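Local coordinates for UPF0130 protein PH1069 (Pyrococcus horikoshii, PDB 2IT3) that probably methylates the N-4 position of a wyosine precursor at position 37 of tRNA(Phe), using S-adenosyl-L-methionine as methyl donor, at residues H79-L84 and Q180-K185; C128-S133 and E186-L191; T51-G56 and I107-A112. One frame throughout, in Å; residues are numbered along the deposited sequence.

Contact 1. Residues H79-L84 and Q180-K185; sequences HREVSL and QMRRFK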
loop_
_atom_site.group_PDB
_atom_site.type_symbol
_atom_site.label_atom_id
_atom_site.label_comp_id
_atom_site.label_asym_id
_atom_site.label_seq_id
_atom_site.Cartn_x
_atom_site.Cartn_y
_atom_site.Cartn_z
ATOM N N HIS A 79 14.033 11.765 -6.802
ATOM C CA HIS A 79 13.322 10.931 -7.765
ATOM C C HIS A 79 14.360 10.164 -8.585
ATOM O O HIS A 79 14.254 10.065 -9.812
ATOM C CB HIS A 79 12.464 11.812 -8.687
ATOM C CG HIS A 79 11.286 12.438 -8.005
ATOM N ND1 HIS A 79 10.058 11.815 -7.916
ATOM C CD2 HIS A 79 11.157 13.618 -7.351
ATOM C CE1 HIS A 79 9.223 12.583 -7.238
ATOM N NE2 HIS A 79 9.866 13.683 -6.883
ATOM N N ARG A 80 15.359 9.624 -7.891
ATOM C CA ARG A 80 16.447 8.865 -8.507
ATOM C C ARG A 80 17.208 8.136 -7.400
ATOM O O ARG A 80 16.925 8.337 -6.217
ATOM C CB ARG A 80 17.412 9.823 -9.213
ATOM C CG ARG A 80 18.132 10.777 -8.253
ATOM C CD ARG A 80 19.027 11.773 -8.979
ATOM N NE ARG A 80 19.884 12.525 -8.059
ATOM C CZ ARG A 80 19.442 13.421 -7.184
ATOM N NH1 ARG A 80 18.145 13.688 -7.105
ATOM N NH2 ARG A 80 20.294 14.043 -6.376
ATOM N N GLU A 81 18.164 7.286 -7.769
ATOM C CA GLU A 81 18.958 6.609 -6.748
ATOM C C GLU A 81 19.659 7.732 -5.998
ATOM O O GLU A 81 19.961 8.767 -6.582
ATOM C CB GLU A 81 19.995 5.681 -7.379
ATOM C CG GLU A 81 19.412 4.442 -8.039
ATOM C CD GLU A 81 20.485 3.550 -8.639
ATOM O OE1 GLU A 81 21.306 2.997 -7.872
ATOM O OE2 GLU A 81 20.510 3.408 -9.882
ATOM N N VAL A 82 19.913 7.542 -4.709
ATOM C CA VAL A 82 20.548 8.586 -3.925
ATOM C C VAL A 82 21.947 8.229 -3.444
ATOM O O VAL A 82 22.345 7.065 -3.455
ATOM C CB VAL A 82 19.696 8.933 -2.692
ATOM C CG1 VAL A 82 18.306 9.404 -3.127
ATOM C CG2 VAL A 82 19.589 7.722 -1.780
ATOM N N SER A 83 22.697 9.241 -3.027
ATOM C CA SER A 83 24.038 9.011 -2.517
ATOM C C SER A 83 23.954 9.182 -1.007
ATOM O O SER A 83 23.159 9.978 -0.501
ATOM C CB SER A 83 25.038 10.016 -3.099
ATOM O OG SER A 83 25.047 11.220 -2.352
ATOM N N LEU A 84 24.770 8.420 -0.294
ATOM C CA LEU A 84 24.792 8.462 1.153
ATOM C C LEU A 84 24.868 9.854 1.780
ATOM O O LEU A 84 24.075 10.179 2.649
ATOM C CB LEU A 84 25.960 7.617 1.663
ATOM C CG LEU A 84 26.326 7.758 3.139
ATOM C CD1 LEU A 84 25.200 7.226 4.004
ATOM C CD2 LEU A 84 27.624 7.007 3.411
ATOM N N GLN A 180 15.617 -0.913 -4.632
ATOM C CA GLN A 180 14.177 -0.834 -4.876
ATOM C C GLN A 180 13.876 0.119 -6.025
ATOM O O GLN A 180 13.032 -0.168 -6.873
ATOM C CB GLN A 180 13.438 -0.362 -3.616
ATOM C CG GLN A 180 13.879 -1.031 -2.314
ATOM C CD GLN A 180 13.896 -2.549 -2.401
ATOM O OE1 GLN A 180 12.892 -3.175 -2.751
ATOM N NE2 GLN A 180 15.043 -3.149 -2.082
HETATM N N MSE A 181 14.559 1.260 -6.047
HETATM C CA MSE A 181 14.343 2.240 -7.107
HETATM C C MSE A 181 14.668 1.625 -8.470
HETATM O O MSE A 181 13.881 1.729 -9.411
HETATM C CB MSE A 181 15.207 3.481 -6.875
HETATM C CG MSE A 181 14.762 4.355 -5.714
HETATM SE SE MSE A 181 13.070 5.296 -6.015
HETATM C CE MSE A 181 13.729 6.859 -6.945
ATOM N N ARG A 182 15.825 0.983 -8.575
ATOM C CA ARG A 182 16.209 0.357 -9.833
ATOM C C ARG A 182 15.153 -0.646 -10.275
ATOM O O ARG A 182 14.918 -0.820 -11.469
ATOM C CB ARG A 182 17.578 -0.324 -9.708
ATOM C CG ARG A 182 18.719 0.669 -9.529
ATOM C CD ARG A 182 20.059 0.060 -9.881
ATOM N NE ARG A 182 20.430 -1.037 -8.996
ATOM C CZ ARG A 182 20.863 -0.884 -7.749
ATOM N NH1 ARG A 182 20.985 0.329 -7.223
ATOM N NH2 ARG A 182 21.189 -1.948 -7.029
ATOM N N ARG A 183 14.502 -1.296 -9.318
ATOM C CA ARG A 183 13.459 -2.254 -9.658
ATOM C C ARG A 183 12.203 -1.547 -10.168
ATOM O O ARG A 183 11.497 -2.081 -11.014
ATOM C CB ARG A 183 13.120 -3.132 -8.455
ATOM C CG ARG A 183 14.299 -3.939 -7.950
ATOM C CD ARG A 183 13.843 -5.066 -7.046
ATOM N NE ARG A 183 12.931 -5.960 -7.755
ATOM C CZ ARG A 183 13.265 -6.679 -8.824
ATOM N NH1 ARG A 183 14.500 -6.616 -9.312
ATOM N NH2 ARG A 183 12.361 -7.458 -9.410
ATOM N N PHE A 184 11.927 -0.347 -9.659
ATOM C CA PHE A 184 10.757 0.408 -10.107
ATOM C C PHE A 184 10.930 0.729 -11.575
ATOM O O PHE A 184 10.005 0.578 -12.377
ATOM C CB PHE A 184 10.609 1.745 -9.368
ATOM C CG PHE A 184 10.291 1.616 -7.917
ATOM C CD1 PHE A 184 9.382 0.664 -7.468
ATOM C CD2 PHE A 184 10.875 2.483 -6.993
ATOM C CE1 PHE A 184 9.057 0.580 -6.115
ATOM C CE2 PHE A 184 10.563 2.408 -5.648
ATOM C CZ PHE A 184 9.650 1.457 -5.202
ATOM N N LYS A 185 12.135 1.184 -11.906
ATOM C CA LYS A 185 12.482 1.568 -13.265
ATOM C C LYS A 185 12.324 0.419 -14.245
ATOM O O LYS A 185 11.755 0.597 -15.326
ATOM C CB LYS A 185 13.917 2.092 -13.306
ATOM C CG LYS A 185 14.287 2.958 -12.110
ATOM C CD LYS A 185 13.247 4.043 -11.838
ATOM C CE LYS A 185 13.529 4.779 -10.530
ATOM N NZ LYS A 185 14.843 5.497 -10.549
#

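Contact 2. Residues C128-S133 and E186-L191; sequences CGFKYS and EKLKRL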
loop_
_atom_site.group_PDB
_atom_site.type_symbol
_atom_site.label_atom_id
_atom_site.label_comp_id
_atom_site.label_asym_id
_atom_site.label_seq_id
_atom_site.Cartn_x
_atom_site.Cartn_y
_atom_site.Cartn_z
ATOM N N CYS A 128 3.047 -6.879 -15.089
ATOM C CA CYS A 128 4.307 -6.170 -15.296
ATOM C C CYS A 128 5.048 -5.930 -13.973
ATOM O O CYS A 128 6.023 -5.195 -13.891
ATOM C CB CYS A 128 4.020 -4.840 -16.001
ATOM S SG CYS A 128 3.703 -5.066 -17.767
ATOM N N GLY A 129 4.523 -6.550 -12.901
ATOM C CA GLY A 129 5.187 -6.440 -11.602
ATOM C C GLY A 129 4.449 -5.489 -10.660
ATOM O O GLY A 129 4.724 -5.415 -9.471
ATOM N N PHE A 130 3.501 -4.699 -11.149
ATOM C CA PHE A 130 2.794 -3.768 -10.279
ATOM C C PHE A 130 1.607 -4.483 -9.644
ATOM O O PHE A 130 0.465 -4.354 -10.101
ATOM C CB PHE A 130 2.325 -2.547 -11.074
ATOM C CG PHE A 130 3.447 -1.773 -11.707
ATOM C CD1 PHE A 130 4.008 -2.190 -12.908
ATOM C CD2 PHE A 130 3.960 -0.638 -11.090
ATOM C CE1 PHE A 130 5.064 -1.487 -13.485
ATOM C CE2 PHE A 130 5.018 0.073 -11.660
ATOM C CZ PHE A 130 5.569 -0.353 -12.859
ATOM N N LYS A 131 1.897 -5.229 -8.579
ATOM C CA LYS A 131 0.903 -6.015 -7.871
ATOM C C LYS A 131 -0.136 -5.228 -7.074
ATOM O O LYS A 131 -1.164 -5.778 -6.702
ATOM C CB LYS A 131 1.605 -7.011 -6.949
ATOM C CG LYS A 131 2.756 -7.759 -7.607
ATOM C CD LYS A 131 2.304 -8.649 -8.761
ATOM C CE LYS A 131 1.517 -9.854 -8.256
ATOM N NZ LYS A 131 1.156 -10.804 -9.349
ATOM N N TYR A 132 0.124 -3.955 -6.798
ATOM C CA TYR A 132 -0.848 -3.165 -6.055
ATOM C C TYR A 132 -1.713 -2.303 -6.956
ATOM O O TYR A 132 -2.244 -1.274 -6.529
ATOM C CB TYR A 132 -0.163 -2.299 -4.991
ATOM C CG TYR A 132 0.305 -3.096 -3.794
ATOM C CD1 TYR A 132 -0.417 -4.200 -3.346
ATOM C CD2 TYR A 132 1.458 -2.740 -3.095
ATOM C CE1 TYR A 132 -0.003 -4.932 -2.237
ATOM C CE2 TYR A 132 1.878 -3.466 -1.977
ATOM C CZ TYR A 132 1.143 -4.559 -1.558
ATOM O OH TYR A 132 1.557 -5.285 -0.464
ATOM N N SER A 133 -1.850 -2.719 -8.210
ATOM C CA SER A 133 -2.692 -1.992 -9.146
ATOM C C SER A 133 -4.124 -2.437 -8.896
ATOM O O SER A 133 -4.373 -3.593 -8.564
ATOM C CB SER A 133 -2.293 -2.293 -10.589
ATOM O OG SER A 133 -0.979 -1.838 -10.829
ATOM N N GLU A 186 12.816 -0.759 -13.876
ATOM C CA GLU A 186 12.700 -1.905 -14.762
ATOM C C GLU A 186 11.249 -2.352 -14.930
ATOM O O GLU A 186 10.832 -2.688 -16.036
ATOM C CB GLU A 186 13.573 -3.061 -14.263
ATOM C CG GLU A 186 13.318 -3.476 -12.833
ATOM C CD GLU A 186 14.420 -4.367 -12.282
ATOM O OE1 GLU A 186 15.590 -3.920 -12.261
ATOM O OE2 GLU A 186 14.114 -5.508 -11.867
ATOM N N LYS A 187 10.471 -2.350 -13.850
ATOM C CA LYS A 187 9.068 -2.742 -13.961
ATOM C C LYS A 187 8.327 -1.691 -14.777
ATOM O O LYS A 187 7.330 -1.983 -15.437
ATOM C CB LYS A 187 8.407 -2.851 -12.582
ATOM C CG LYS A 187 8.748 -4.101 -11.797
ATOM C CD LYS A 187 8.034 -4.087 -10.452
ATOM C CE LYS A 187 8.300 -5.351 -9.651
ATOM N NZ LYS A 187 7.763 -5.228 -8.268
ATOM N N LEU A 188 8.822 -0.461 -14.726
ATOM C CA LEU A 188 8.202 0.649 -15.442
ATOM C C LEU A 188 8.574 0.589 -16.934
ATOM O O LEU A 188 7.894 1.165 -17.787
ATOM C CB LEU A 188 8.661 1.962 -14.804
ATOM C CG LEU A 188 7.715 3.155 -14.624
ATOM C CD1 LEU A 188 6.372 2.746 -14.039
ATOM C CD2 LEU A 188 8.399 4.155 -13.701
ATOM N N LYS A 189 9.660 -0.110 -17.241
ATOM C CA LYS A 189 10.080 -0.262 -18.624
ATOM C C LYS A 189 9.246 -1.365 -19.255
ATOM O O LYS A 189 8.766 -1.222 -20.376
ATOM C CB LYS A 189 11.566 -0.598 -18.703
ATOM C CG LYS A 189 12.440 0.481 -18.089
ATOM C CD LYS A 189 13.081 1.372 -19.146
ATOM C CE LYS A 189 14.482 1.774 -18.717
ATOM N NZ LYS A 189 14.441 2.783 -17.618
ATOM N N ARG A 190 9.062 -2.461 -18.522
ATOM C CA ARG A 190 8.257 -3.572 -19.012
ATOM C C ARG A 190 6.842 -3.093 -19.330
ATOM O O ARG A 190 6.299 -3.401 -20.393
ATOM C CB ARG A 190 8.206 -4.694 -17.969
ATOM C CG ARG A 190 9.477 -5.532 -17.900
ATOM C CD ARG A 190 9.652 -6.196 -16.540
ATOM N NE ARG A 190 8.524 -7.044 -16.162
ATOM C CZ ARG A 190 8.454 -7.727 -15.022
ATOM N NH1 ARG A 190 9.445 -7.661 -14.143
ATOM N NH2 ARG A 190 7.400 -8.487 -14.760
ATOM N N LEU A 191 6.253 -2.329 -18.413
ATOM C CA LEU A 191 4.900 -1.806 -18.601
ATOM C C LEU A 191 4.767 -0.946 -19.851
ATOM O O LEU A 191 3.767 -1.033 -20.570
ATOM C CB LEU A 191 4.471 -0.972 -17.392
ATOM C CG LEU A 191 3.156 -0.193 -17.545
ATOM C CD1 LEU A 191 1.990 -1.157 -17.631
ATOM C CD2 LEU A 191 2.974 0.739 -16.354
#

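Contact 3. Residues T51-G56 and I107-A112; sequences TSSCSG and ILHVGA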
loop_
_atom_site.group_PDB
_atom_site.type_symbol
_atom_site.label_atom_id
_atom_site.label_comp_id
_atom_site.label_asym_id
_atom_site.label_seq_id
_atom_site.Cartn_x
_atom_site.Cartn_y
_atom_site.Cartn_z
ATOM N N THR A 51 -4.377 10.986 -15.034
ATOM C CA THR A 51 -4.548 12.089 -14.102
ATOM C C THR A 51 -3.203 12.182 -13.381
ATOM O O THR A 51 -2.298 11.396 -13.666
ATOM C CB THR A 51 -5.692 11.836 -13.089
ATOM O OG1 THR A 51 -5.411 10.666 -12.316
ATOM C CG2 THR A 51 -7.020 11.661 -13.820
ATOM N N SER A 52 -3.061 13.132 -12.466
ATOM C CA SER A 52 -1.799 13.314 -11.752
ATOM C C SER A 52 -1.109 12.011 -11.342
ATOM O O SER A 52 -1.641 11.206 -10.588
ATOM C CB SER A 52 -2.016 14.137 -10.477
ATOM O OG SER A 52 -2.368 15.473 -10.784
ATOM N N SER A 53 0.083 11.838 -11.935
ATOM C CA SER A 53 0.854 10.665 -11.570
ATOM C C SER A 53 2.281 11.040 -11.166
ATOM O O SER A 53 2.605 12.221 -11.167
ATOM C CB SER A 53 0.914 9.752 -12.808
ATOM O OG SER A 53 -0.370 9.199 -13.046
ATOM N N CYS A 54 3.111 10.063 -10.819
ATOM C CA CYS A 54 4.472 10.358 -10.404
ATOM C C CYS A 54 5.371 9.129 -10.392
ATOM O O CYS A 54 4.907 7.999 -10.228
ATOM C CB CYS A 54 4.457 10.986 -9.011
ATOM S SG CYS A 54 3.788 9.893 -7.758
ATOM N N SER A 55 6.667 9.358 -10.564
ATOM C CA SER A 55 7.623 8.261 -10.576
ATOM C C SER A 55 8.078 7.927 -9.151
ATOM O O SER A 55 7.709 8.601 -8.193
ATOM C CB SER A 55 8.835 8.618 -11.449
ATOM O OG SER A 55 9.574 9.701 -10.911
ATOM N N GLY A 56 8.877 6.879 -9.025
ATOM C CA GLY A 56 9.366 6.483 -7.718
ATOM C C GLY A 56 10.107 7.628 -7.052
ATOM O O GLY A 56 10.523 8.584 -7.716
ATOM N N ILE A 107 3.563 5.876 -9.097
ATOM C CA ILE A 107 2.117 5.723 -9.045
ATOM C C ILE A 107 1.487 6.335 -10.283
ATOM O O ILE A 107 1.808 7.461 -10.658
ATOM C CB ILE A 107 1.507 6.426 -7.817
ATOM C CG1 ILE A 107 2.078 5.838 -6.527
ATOM C CG2 ILE A 107 0.000 6.259 -7.836
ATOM C CD1 ILE A 107 1.526 6.497 -5.253
ATOM N N LEU A 108 0.589 5.588 -10.914
ATOM C CA LEU A 108 -0.087 6.073 -12.109
ATOM C C LEU A 108 -1.587 6.006 -11.900
ATOM O O LEU A 108 -2.108 5.000 -11.425
ATOM C CB LEU A 108 0.279 5.215 -13.317
ATOM C CG LEU A 108 1.769 5.054 -13.609
ATOM C CD1 LEU A 108 1.962 3.958 -14.645
ATOM C CD2 LEU A 108 2.342 6.383 -14.102
ATOM N N HIS A 109 -2.272 7.090 -12.240
ATOM C CA HIS A 109 -3.713 7.135 -12.127
ATOM C C HIS A 109 -4.209 7.259 -13.547
ATOM O O HIS A 109 -3.826 8.168 -14.281
ATOM C CB HIS A 109 -4.163 8.318 -11.280
ATOM C CG HIS A 109 -3.768 8.205 -9.843
ATOM N ND1 HIS A 109 -2.558 8.658 -9.365
ATOM C CD2 HIS A 109 -4.400 7.635 -8.791
ATOM C CE1 HIS A 109 -2.461 8.372 -8.078
ATOM N NE2 HIS A 109 -3.565 7.750 -7.706
ATOM N N VAL A 110 -5.063 6.327 -13.933
ATOM C CA VAL A 110 -5.564 6.283 -15.290
ATOM C C VAL A 110 -7.074 6.160 -15.372
ATOM O O VAL A 110 -7.668 5.245 -14.808
ATOM C CB VAL A 110 -4.898 5.094 -16.029
ATOM C CG1 VAL A 110 -5.439 4.946 -17.448
ATOM C CG2 VAL A 110 -3.418 5.314 -16.063
ATOM N N GLY A 111 -7.693 7.096 -16.071
ATOM C CA GLY A 111 -9.125 7.038 -16.236
ATOM C C GLY A 111 -9.413 6.006 -17.310
ATOM O O GLY A 111 -8.647 5.867 -18.275
ATOM N N ALA A 112 -10.507 5.272 -17.147
ATOM C CA ALA A 112 -10.899 4.258 -18.122
ATOM C C ALA A 112 -12.309 4.552 -18.623
ATOM O O ALA A 112 -13.141 5.094 -17.890
ATOM C CB ALA A 112 -10.837 2.866 -17.491
#

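Contact 1. Residues H79-L84 and Q180-K185
Glu-81 and Arg-182 lie slantwise across each other and are joined by a salt bridge. Arg-182 NH1 donates to Glu-81 OE1 over 2.8 Å. The bond is bent, with an N-H...O angle of 137°. The carboxylate comes to the edge of the guanidinium, and OE1 stays near the guanidinium plane. On the acid side, NH1 sits well above the carboxylate plane. The two planes are 50° apart, so this is not a flat, two-pronged pairing. Glu-81 OE2 rests instead against the aliphatic part of the arginine, 3.3 Å from Arg-182 CG. A bend at chi3 (-64°) helps to bring Arg-182 NH1 to Glu-81 OE1. Arg-182 also bonds through NH2 to Asp-179, so two acids share its charge. That probably helps to fix the guanidinium.

Met-181, a selenomethionine, reaches the loop with its methyl end. Its chain is bent at chi2 and chi3, and CE comes to 3.3 Å from Arg-80 N. The same CE lies 3.7 Å from His-79 C, so within this loop it packs on backbone atoms. Lys-185 sends NZ to 4.3 Å from Arg-80 CA. The guanidinium of Arg-80 pairs with Glu-86.

The contact ties the loop between strand 73-78 and helix 84-92 to the long helix 167-194. Val-82 N is bonded to Asn-178 of the same helix. Met-181 also packs on Ile-58 of strand 48-63, while Phe-184 of the helix touches Val-103 and Pro-106 of strand 98-112.

Contact 2. Residues C128-S133 and E186-L191
Phe-130 and Cys-128 carry the apolar contact with helix 167-194. Phe-130 CZ meets Leu-188 CD1 at 3.4 Å, the two side chains crossing at about a right angle. Phe-130 CE1 lies 4.0 Å from Leu-191 CB. Leu-191 also borders Cys-128, and Cys-128 SG lies 3.6 Å from Leu-191 CA. Pro-106 of strand 98-112 touches both Phe-130 and Leu-188, which places this patch between helix and sheet.

A polar atom meets the ring too: Lys-187 O faces the C-H edge of Phe-130, 3.0 Å from CE1.

The loop starts with a Schellman motif, which ends helix 115-127. Gly-129 is its C-prime residue, with a positive phi of 105°. A CB there would clash with Lys-187 CD and be jammed against the preceding carbonyl O. Phe-130 follows as the centre of an inverse gamma turn and also opens a type I turn to Ser-133. Ser-133 OG donates to Phe-130 O at 3.0 Å.

The polar contacts come from two basic side chains. Lys-187 runs fully extended beyond CG (chi2 180°) over the glycine, and its NZ makes a weak hydrogen bond of 3.3 Å to Gly-129 O. Stronger partners of NZ are Glu-151, in a salt bridge, and Ser-149. Arg-190 lays one face of its guanidinium over the peptide of Cys-128, with NH2 3.6 Å from Cys-128 C. That NH2 also bonds weakly to Ser-127 O.

Contact 3. Residues T51-G56 and I107-A112
An antiparallel strand pair forms this contact, joining strands 48-63 and 98-112 within the antiparallel sheet of the protein. Cys-54 and Ile-107 are a hydrogen-bonded pair. Cys-54 N gives its hydrogen to Ile-107 O at 2.9 Å, and Ile-107 N returns one to Cys-54 O at 2.8 Å. Both are nearly straight. Their side chains lie on the same face as His-109, and Cys-54 SG is 4.2 Å from Ile-107 CB.

The chain turns a corner at Ser-52, and side chains take over part of the pairing there. Ser-53 OG lies beside its own backbone N (chi1 -70°), where it can bridge two backbones. It accepts from His-109 N at 3.0 Å, with an N-H...O angle of 164°. It also donates to Thr-51 O at 3.0 Å. Ser-53 CB packs near Leu-108 CD2. An alanine here would keep that CB but is likely to leave His-109 N and Thr-51 O without this mate, so the corner would lose one of its ties.

On the N-terminal side of the corner, Thr-51 N donates to His-109 O. Glu-146 of strand 143-148 makes a weak hydrogen bond to His-109 NE2. At the other nitrogen of the imidazole, His-109 ND1 donates to Ser-52 O at 3.0 Å. ND1 lies nearly in line with the C=O bond, but the N-H is bent (133°), as Ser-52 O sits 32° out of the imidazole plane.

Contacts 1 and 2 use successive parts of helix 167-194, and their centres are about 15 Å apart. Contact 3 lies in the sheet beside them, its centre about 19 Å from that of contact 1 and about 13 Å from that of contact 2. It touches both. His-79 ND1 of contact 1 is 3.3 Å from Gly-56 O of contact 3, a probable, weak hydrogen bond, and Met-181 CE packs 3.7 Å from Gly-56 C. Leu-191 CD2 of contact 2 meets Leu-108 CD1 of contact 3 at 3.8 Å. Met-181 and Leu-191 thus join the helix segments of contacts 1 and 2 to contact 3.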